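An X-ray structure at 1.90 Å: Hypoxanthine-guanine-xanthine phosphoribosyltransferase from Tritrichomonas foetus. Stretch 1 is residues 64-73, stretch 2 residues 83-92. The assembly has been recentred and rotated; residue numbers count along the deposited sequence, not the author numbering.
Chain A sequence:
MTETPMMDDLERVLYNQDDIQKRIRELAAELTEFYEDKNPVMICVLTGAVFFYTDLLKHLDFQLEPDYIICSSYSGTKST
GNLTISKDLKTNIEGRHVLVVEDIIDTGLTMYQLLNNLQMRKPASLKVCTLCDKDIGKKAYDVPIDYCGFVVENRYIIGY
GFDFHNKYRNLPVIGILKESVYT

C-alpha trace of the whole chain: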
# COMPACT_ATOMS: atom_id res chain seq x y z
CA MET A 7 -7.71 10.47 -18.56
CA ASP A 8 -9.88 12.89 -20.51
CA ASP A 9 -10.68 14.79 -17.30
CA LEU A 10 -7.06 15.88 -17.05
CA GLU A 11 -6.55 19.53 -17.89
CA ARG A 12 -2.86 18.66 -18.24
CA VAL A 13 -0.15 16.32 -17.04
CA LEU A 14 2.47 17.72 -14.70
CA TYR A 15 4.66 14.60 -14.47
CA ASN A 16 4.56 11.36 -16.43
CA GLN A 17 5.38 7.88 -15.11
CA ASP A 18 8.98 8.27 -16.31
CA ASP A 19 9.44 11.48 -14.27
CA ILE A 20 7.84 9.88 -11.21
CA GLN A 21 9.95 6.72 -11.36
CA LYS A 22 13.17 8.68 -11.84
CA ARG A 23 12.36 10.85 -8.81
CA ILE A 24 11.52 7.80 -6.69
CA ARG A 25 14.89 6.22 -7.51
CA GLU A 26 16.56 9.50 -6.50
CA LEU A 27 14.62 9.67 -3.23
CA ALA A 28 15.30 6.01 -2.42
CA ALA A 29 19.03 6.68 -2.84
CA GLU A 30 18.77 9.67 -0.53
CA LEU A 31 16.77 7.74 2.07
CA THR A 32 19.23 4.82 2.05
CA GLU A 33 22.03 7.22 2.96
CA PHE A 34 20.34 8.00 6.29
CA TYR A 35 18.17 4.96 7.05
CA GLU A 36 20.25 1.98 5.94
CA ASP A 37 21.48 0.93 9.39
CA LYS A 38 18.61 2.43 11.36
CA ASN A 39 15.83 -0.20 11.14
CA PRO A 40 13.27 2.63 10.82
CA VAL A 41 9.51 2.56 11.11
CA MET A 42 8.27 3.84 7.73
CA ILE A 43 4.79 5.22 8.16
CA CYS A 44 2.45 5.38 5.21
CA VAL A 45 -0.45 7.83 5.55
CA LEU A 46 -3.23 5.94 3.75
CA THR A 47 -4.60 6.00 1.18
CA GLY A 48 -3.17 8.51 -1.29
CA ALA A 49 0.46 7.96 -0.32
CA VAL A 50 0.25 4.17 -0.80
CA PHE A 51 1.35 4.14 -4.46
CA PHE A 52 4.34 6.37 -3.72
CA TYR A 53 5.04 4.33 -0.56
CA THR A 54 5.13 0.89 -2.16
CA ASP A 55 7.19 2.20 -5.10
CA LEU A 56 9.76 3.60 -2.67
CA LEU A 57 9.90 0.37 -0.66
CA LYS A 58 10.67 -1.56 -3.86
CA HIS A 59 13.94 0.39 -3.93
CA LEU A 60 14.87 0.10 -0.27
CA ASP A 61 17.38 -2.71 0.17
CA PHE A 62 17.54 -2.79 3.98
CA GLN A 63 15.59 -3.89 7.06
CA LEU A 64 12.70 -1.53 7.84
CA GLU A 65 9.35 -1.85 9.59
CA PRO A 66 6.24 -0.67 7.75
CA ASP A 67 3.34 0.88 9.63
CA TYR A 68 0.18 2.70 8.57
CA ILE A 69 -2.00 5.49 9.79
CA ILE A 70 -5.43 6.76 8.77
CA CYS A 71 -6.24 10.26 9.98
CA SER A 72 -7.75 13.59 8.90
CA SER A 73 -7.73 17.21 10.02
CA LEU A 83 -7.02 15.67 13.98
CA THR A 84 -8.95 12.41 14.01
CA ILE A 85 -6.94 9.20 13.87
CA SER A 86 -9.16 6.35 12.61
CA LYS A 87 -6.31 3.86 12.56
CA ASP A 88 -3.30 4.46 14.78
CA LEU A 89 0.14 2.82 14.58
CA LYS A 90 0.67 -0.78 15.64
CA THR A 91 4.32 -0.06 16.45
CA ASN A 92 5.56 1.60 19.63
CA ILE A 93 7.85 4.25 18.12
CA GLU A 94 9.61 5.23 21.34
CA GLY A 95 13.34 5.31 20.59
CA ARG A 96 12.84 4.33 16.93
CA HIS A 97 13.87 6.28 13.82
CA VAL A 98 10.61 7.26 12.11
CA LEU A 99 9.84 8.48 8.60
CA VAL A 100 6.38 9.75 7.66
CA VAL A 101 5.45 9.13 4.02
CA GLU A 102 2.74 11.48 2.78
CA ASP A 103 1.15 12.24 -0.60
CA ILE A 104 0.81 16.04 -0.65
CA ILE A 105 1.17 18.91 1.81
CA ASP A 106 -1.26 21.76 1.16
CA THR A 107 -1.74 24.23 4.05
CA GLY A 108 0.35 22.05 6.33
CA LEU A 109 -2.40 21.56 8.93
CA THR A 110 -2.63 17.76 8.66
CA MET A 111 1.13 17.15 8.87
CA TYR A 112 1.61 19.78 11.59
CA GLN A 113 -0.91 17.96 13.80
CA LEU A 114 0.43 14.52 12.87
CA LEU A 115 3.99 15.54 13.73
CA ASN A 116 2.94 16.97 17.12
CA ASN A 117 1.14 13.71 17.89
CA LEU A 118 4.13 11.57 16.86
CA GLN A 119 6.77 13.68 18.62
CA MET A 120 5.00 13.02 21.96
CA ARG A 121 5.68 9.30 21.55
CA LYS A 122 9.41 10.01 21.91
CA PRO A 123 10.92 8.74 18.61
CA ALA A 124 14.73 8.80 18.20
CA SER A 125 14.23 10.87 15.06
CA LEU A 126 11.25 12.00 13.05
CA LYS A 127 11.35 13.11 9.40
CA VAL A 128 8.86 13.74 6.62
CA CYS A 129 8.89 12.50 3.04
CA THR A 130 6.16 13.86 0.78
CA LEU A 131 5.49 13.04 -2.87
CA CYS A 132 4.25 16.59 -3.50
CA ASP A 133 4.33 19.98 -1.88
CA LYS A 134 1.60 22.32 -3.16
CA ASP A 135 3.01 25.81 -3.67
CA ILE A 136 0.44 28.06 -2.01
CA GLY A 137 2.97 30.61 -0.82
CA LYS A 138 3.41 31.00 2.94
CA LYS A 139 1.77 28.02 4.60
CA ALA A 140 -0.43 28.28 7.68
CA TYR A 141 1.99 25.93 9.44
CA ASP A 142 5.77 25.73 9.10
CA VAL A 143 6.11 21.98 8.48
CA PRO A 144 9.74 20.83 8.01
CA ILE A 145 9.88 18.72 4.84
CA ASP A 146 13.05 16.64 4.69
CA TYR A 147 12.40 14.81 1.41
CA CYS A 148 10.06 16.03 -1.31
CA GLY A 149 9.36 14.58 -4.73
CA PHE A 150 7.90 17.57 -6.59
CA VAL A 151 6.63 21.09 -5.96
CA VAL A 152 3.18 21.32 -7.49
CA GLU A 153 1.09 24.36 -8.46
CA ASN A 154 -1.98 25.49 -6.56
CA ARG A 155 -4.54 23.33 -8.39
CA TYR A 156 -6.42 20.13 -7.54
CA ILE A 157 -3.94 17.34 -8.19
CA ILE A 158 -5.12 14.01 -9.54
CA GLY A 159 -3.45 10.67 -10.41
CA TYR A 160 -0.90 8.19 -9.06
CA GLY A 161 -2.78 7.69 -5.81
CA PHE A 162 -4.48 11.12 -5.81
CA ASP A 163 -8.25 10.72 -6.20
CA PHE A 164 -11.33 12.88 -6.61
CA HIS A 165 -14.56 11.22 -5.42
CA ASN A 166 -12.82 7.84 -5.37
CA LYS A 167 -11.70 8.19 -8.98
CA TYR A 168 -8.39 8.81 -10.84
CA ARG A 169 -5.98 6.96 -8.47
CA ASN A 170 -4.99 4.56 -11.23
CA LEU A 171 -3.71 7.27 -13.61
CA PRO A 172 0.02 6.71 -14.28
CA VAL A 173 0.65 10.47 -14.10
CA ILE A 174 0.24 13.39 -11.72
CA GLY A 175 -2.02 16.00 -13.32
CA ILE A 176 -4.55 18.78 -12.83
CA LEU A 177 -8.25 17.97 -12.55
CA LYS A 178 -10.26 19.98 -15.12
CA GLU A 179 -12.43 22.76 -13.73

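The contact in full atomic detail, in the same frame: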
# COMPACT_ATOMS: atom_id res chain seq x y z
N LEU A 64 13.54 -2.66 7.44
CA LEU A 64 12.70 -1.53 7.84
C LEU A 64 11.37 -2.11 8.27
O LEU A 64 11.01 -3.21 7.87
CB LEU A 64 12.53 -0.56 6.66
CG LEU A 64 11.92 -1.09 5.36
CD1 LEU A 64 10.40 -0.97 5.35
CD2 LEU A 64 12.52 -0.29 4.21
N GLU A 65 10.62 -1.37 9.09
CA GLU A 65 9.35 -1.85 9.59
C GLU A 65 8.21 -0.98 9.10
O GLU A 65 8.12 0.19 9.47
CB GLU A 65 9.40 -1.85 11.11
CG GLU A 65 8.17 -2.39 11.80
CD GLU A 65 8.45 -2.78 13.23
OE1 GLU A 65 9.55 -2.49 13.74
OE2 GLU A 65 7.56 -3.41 13.85
N PRO A 66 7.34 -1.50 8.24
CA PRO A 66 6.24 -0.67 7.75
C PRO A 66 5.15 -0.51 8.80
O PRO A 66 4.95 -1.38 9.65
CB PRO A 66 5.70 -1.47 6.55
CG PRO A 66 6.83 -2.36 6.15
CD PRO A 66 7.39 -2.78 7.50
N ASP A 67 4.46 0.62 8.75
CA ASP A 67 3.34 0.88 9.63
C ASP A 67 2.43 1.83 8.87
O ASP A 67 2.85 2.49 7.92
CB ASP A 67 3.77 1.45 10.97
CG ASP A 67 2.79 1.09 12.09
OD1 ASP A 67 1.60 0.80 11.82
OD2 ASP A 67 3.22 1.09 13.26
N TYR A 68 1.17 1.89 9.27
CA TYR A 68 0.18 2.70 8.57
C TYR A 68 -0.68 3.50 9.49
O TYR A 68 -0.97 3.08 10.61
CB TYR A 68 -0.72 1.78 7.75
CG TYR A 68 0.06 0.90 6.81
CD1 TYR A 68 0.62 -0.30 7.26
CD2 TYR A 68 0.33 1.31 5.51
CE1 TYR A 68 1.44 -1.05 6.43
CE2 TYR A 68 1.14 0.57 4.67
CZ TYR A 68 1.70 -0.61 5.14
OH TYR A 68 2.55 -1.32 4.34
N ILE A 69 -1.13 4.64 9.00
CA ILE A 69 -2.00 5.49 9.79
C ILE A 69 -3.09 6.09 8.89
O ILE A 69 -2.89 6.33 7.70
CB ILE A 69 -1.18 6.61 10.50
CG1 ILE A 69 -2.00 7.23 11.63
CG2 ILE A 69 -0.73 7.68 9.51
CD1 ILE A 69 -1.19 8.11 12.57
N ILE A 70 -4.29 6.18 9.46
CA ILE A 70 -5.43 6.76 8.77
C ILE A 70 -5.91 7.88 9.68
O ILE A 70 -6.31 7.63 10.83
CB ILE A 70 -6.56 5.72 8.57
CG1 ILE A 70 -6.03 4.53 7.76
CG2 ILE A 70 -7.73 6.36 7.84
CD1 ILE A 70 -6.99 3.37 7.68
N CYS A 71 -5.84 9.11 9.20
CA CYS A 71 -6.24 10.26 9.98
C CYS A 71 -6.74 11.38 9.08
O CYS A 71 -6.66 11.27 7.86
CB CYS A 71 -5.05 10.76 10.80
SG CYS A 71 -3.63 11.17 9.80
N SER A 72 -7.27 12.45 9.67
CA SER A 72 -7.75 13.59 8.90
C SER A 72 -7.89 14.80 9.80
O SER A 72 -8.21 14.67 10.98
CB SER A 72 -9.10 13.28 8.25
OG SER A 72 -10.05 12.91 9.24
N SER A 73 -7.63 15.98 9.26
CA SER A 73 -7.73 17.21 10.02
C SER A 73 -8.98 18.01 9.64
O SER A 73 -9.67 17.68 8.67
CB SER A 73 -6.48 18.05 9.81
OG SER A 73 -5.34 17.37 10.30
N LEU A 83 -7.59 16.75 14.77
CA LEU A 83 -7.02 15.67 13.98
C LEU A 83 -7.60 14.35 14.48
O LEU A 83 -7.39 13.97 15.62
CB LEU A 83 -5.48 15.66 14.12
CG LEU A 83 -4.54 14.83 13.22
CD1 LEU A 83 -3.92 13.66 13.96
CD2 LEU A 83 -5.21 14.38 11.94
N THR A 84 -8.36 13.68 13.63
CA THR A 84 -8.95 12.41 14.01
C THR A 84 -8.09 11.28 13.45
O THR A 84 -7.75 11.28 12.27
CB THR A 84 -10.36 12.24 13.42
OG1 THR A 84 -11.15 13.39 13.76
CG2 THR A 84 -11.04 10.99 13.99
N ILE A 85 -7.73 10.34 14.30
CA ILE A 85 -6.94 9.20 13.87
C ILE A 85 -7.87 7.99 13.91
O ILE A 85 -8.26 7.54 14.99
CB ILE A 85 -5.71 8.98 14.77
CG1 ILE A 85 -4.84 10.23 14.78
CG2 ILE A 85 -4.91 7.78 14.27
CD1 ILE A 85 -3.73 10.23 15.79
N SER A 86 -8.27 7.51 12.73
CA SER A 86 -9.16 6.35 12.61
C SER A 86 -8.40 5.05 12.82
O SER A 86 -8.95 4.06 13.29
CB SER A 86 -9.79 6.33 11.22
OG SER A 86 -10.26 7.61 10.87
N LYS A 87 -7.13 5.04 12.41
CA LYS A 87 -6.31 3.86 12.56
C LYS A 87 -4.93 4.35 12.98
O LYS A 87 -4.26 5.05 12.24
CB LYS A 87 -6.26 3.07 11.25
CG LYS A 87 -5.54 1.74 11.33
CD LYS A 87 -4.05 1.90 11.12
CE LYS A 87 -3.36 0.56 11.12
NZ LYS A 87 -1.96 0.71 11.59
N ASP A 88 -4.58 4.05 14.22
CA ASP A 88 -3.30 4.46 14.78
C ASP A 88 -2.24 3.39 14.51
O ASP A 88 -2.55 2.28 14.09
CB ASP A 88 -3.48 4.71 16.29
CG ASP A 88 -2.56 5.80 16.82
OD1 ASP A 88 -1.57 6.15 16.15
OD2 ASP A 88 -2.84 6.32 17.92
N LEU A 89 -0.99 3.72 14.78
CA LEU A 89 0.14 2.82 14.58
C LEU A 89 0.05 1.56 15.43
O LEU A 89 -0.52 1.57 16.52
CB LEU A 89 1.44 3.53 14.93
CG LEU A 89 1.83 4.82 14.20
CD1 LEU A 89 3.18 5.30 14.74
CD2 LEU A 89 1.91 4.59 12.71
N LYS A 90 0.63 0.48 14.92
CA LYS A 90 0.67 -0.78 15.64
C LYS A 90 1.98 -0.80 16.43
O LYS A 90 2.06 -1.35 17.53
CB LYS A 90 0.63 -1.96 14.66
N THR A 91 2.99 -0.13 15.88
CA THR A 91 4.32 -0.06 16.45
C THR A 91 4.52 1.01 17.52
O THR A 91 4.01 2.13 17.41
CB THR A 91 5.36 0.21 15.34
OG1 THR A 91 5.12 -0.69 14.26
CG2 THR A 91 6.78 0.02 15.86
N ASN A 92 5.23 0.64 18.58
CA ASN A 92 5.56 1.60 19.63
C ASN A 92 6.80 2.25 19.04
O ASN A 92 7.81 1.58 18.83
CB ASN A 92 5.91 0.88 20.94
CG ASN A 92 6.41 1.84 22.02
OD1 ASN A 92 6.63 3.02 21.77
ND2 ASN A 92 6.63 1.31 23.22
O HOH W 1 -0.19 -1.29 11.06
O HOH W 2 -9.31 9.87 10.21

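The two stretches pair as antiparallel strands at one end and lock through side chains at the other, burying 743 Å² in total. S72 and T84 form a closed pair: T84 N to S72 O is 2.8 Å and S72 N to T84 O 2.9 Å. I70 pairs likewise with K87, at 3.0 Å from I70 N to K87 O and 3.1 Å from K87 N to I70 O. Between these pairs the register slips by one residue, a beta bulge in which S86 N also reaches I70 O, at 2.7 Å but weakly, its N-H...O angle being 129°.

Side chains pack along the paired strands and past their end. C71 and I85 form a non-hydrogen-bonded pair, C71 CA lying 4.1 Å from I85 CA; C71 CB rests 3.8 Å from L83 CD2 and 4.0 Å from I85 CG1. I69 CG1 lies 4.0 Å from I85 CG2, while I69 CB meets L89 CD2 at 4.3 Å. On the face opposite C71 and I85, I70 CD1 packs 3.7 Å from K87 CB.

Beyond the ladder, buried D67 points toward stretch 2, and its carboxylate meets the loop backbone there: D67 OD2 accepts from T91 N (2.9 Å) and T91 OG1 (2.8 Å), and D67 OD1 from K90 N (3.3 Å, 169°). K87, long enough to reach back, donates from NZ to Y68 O (2.7 Å) and forms a salt bridge with D67 OD1 (3.6 Å).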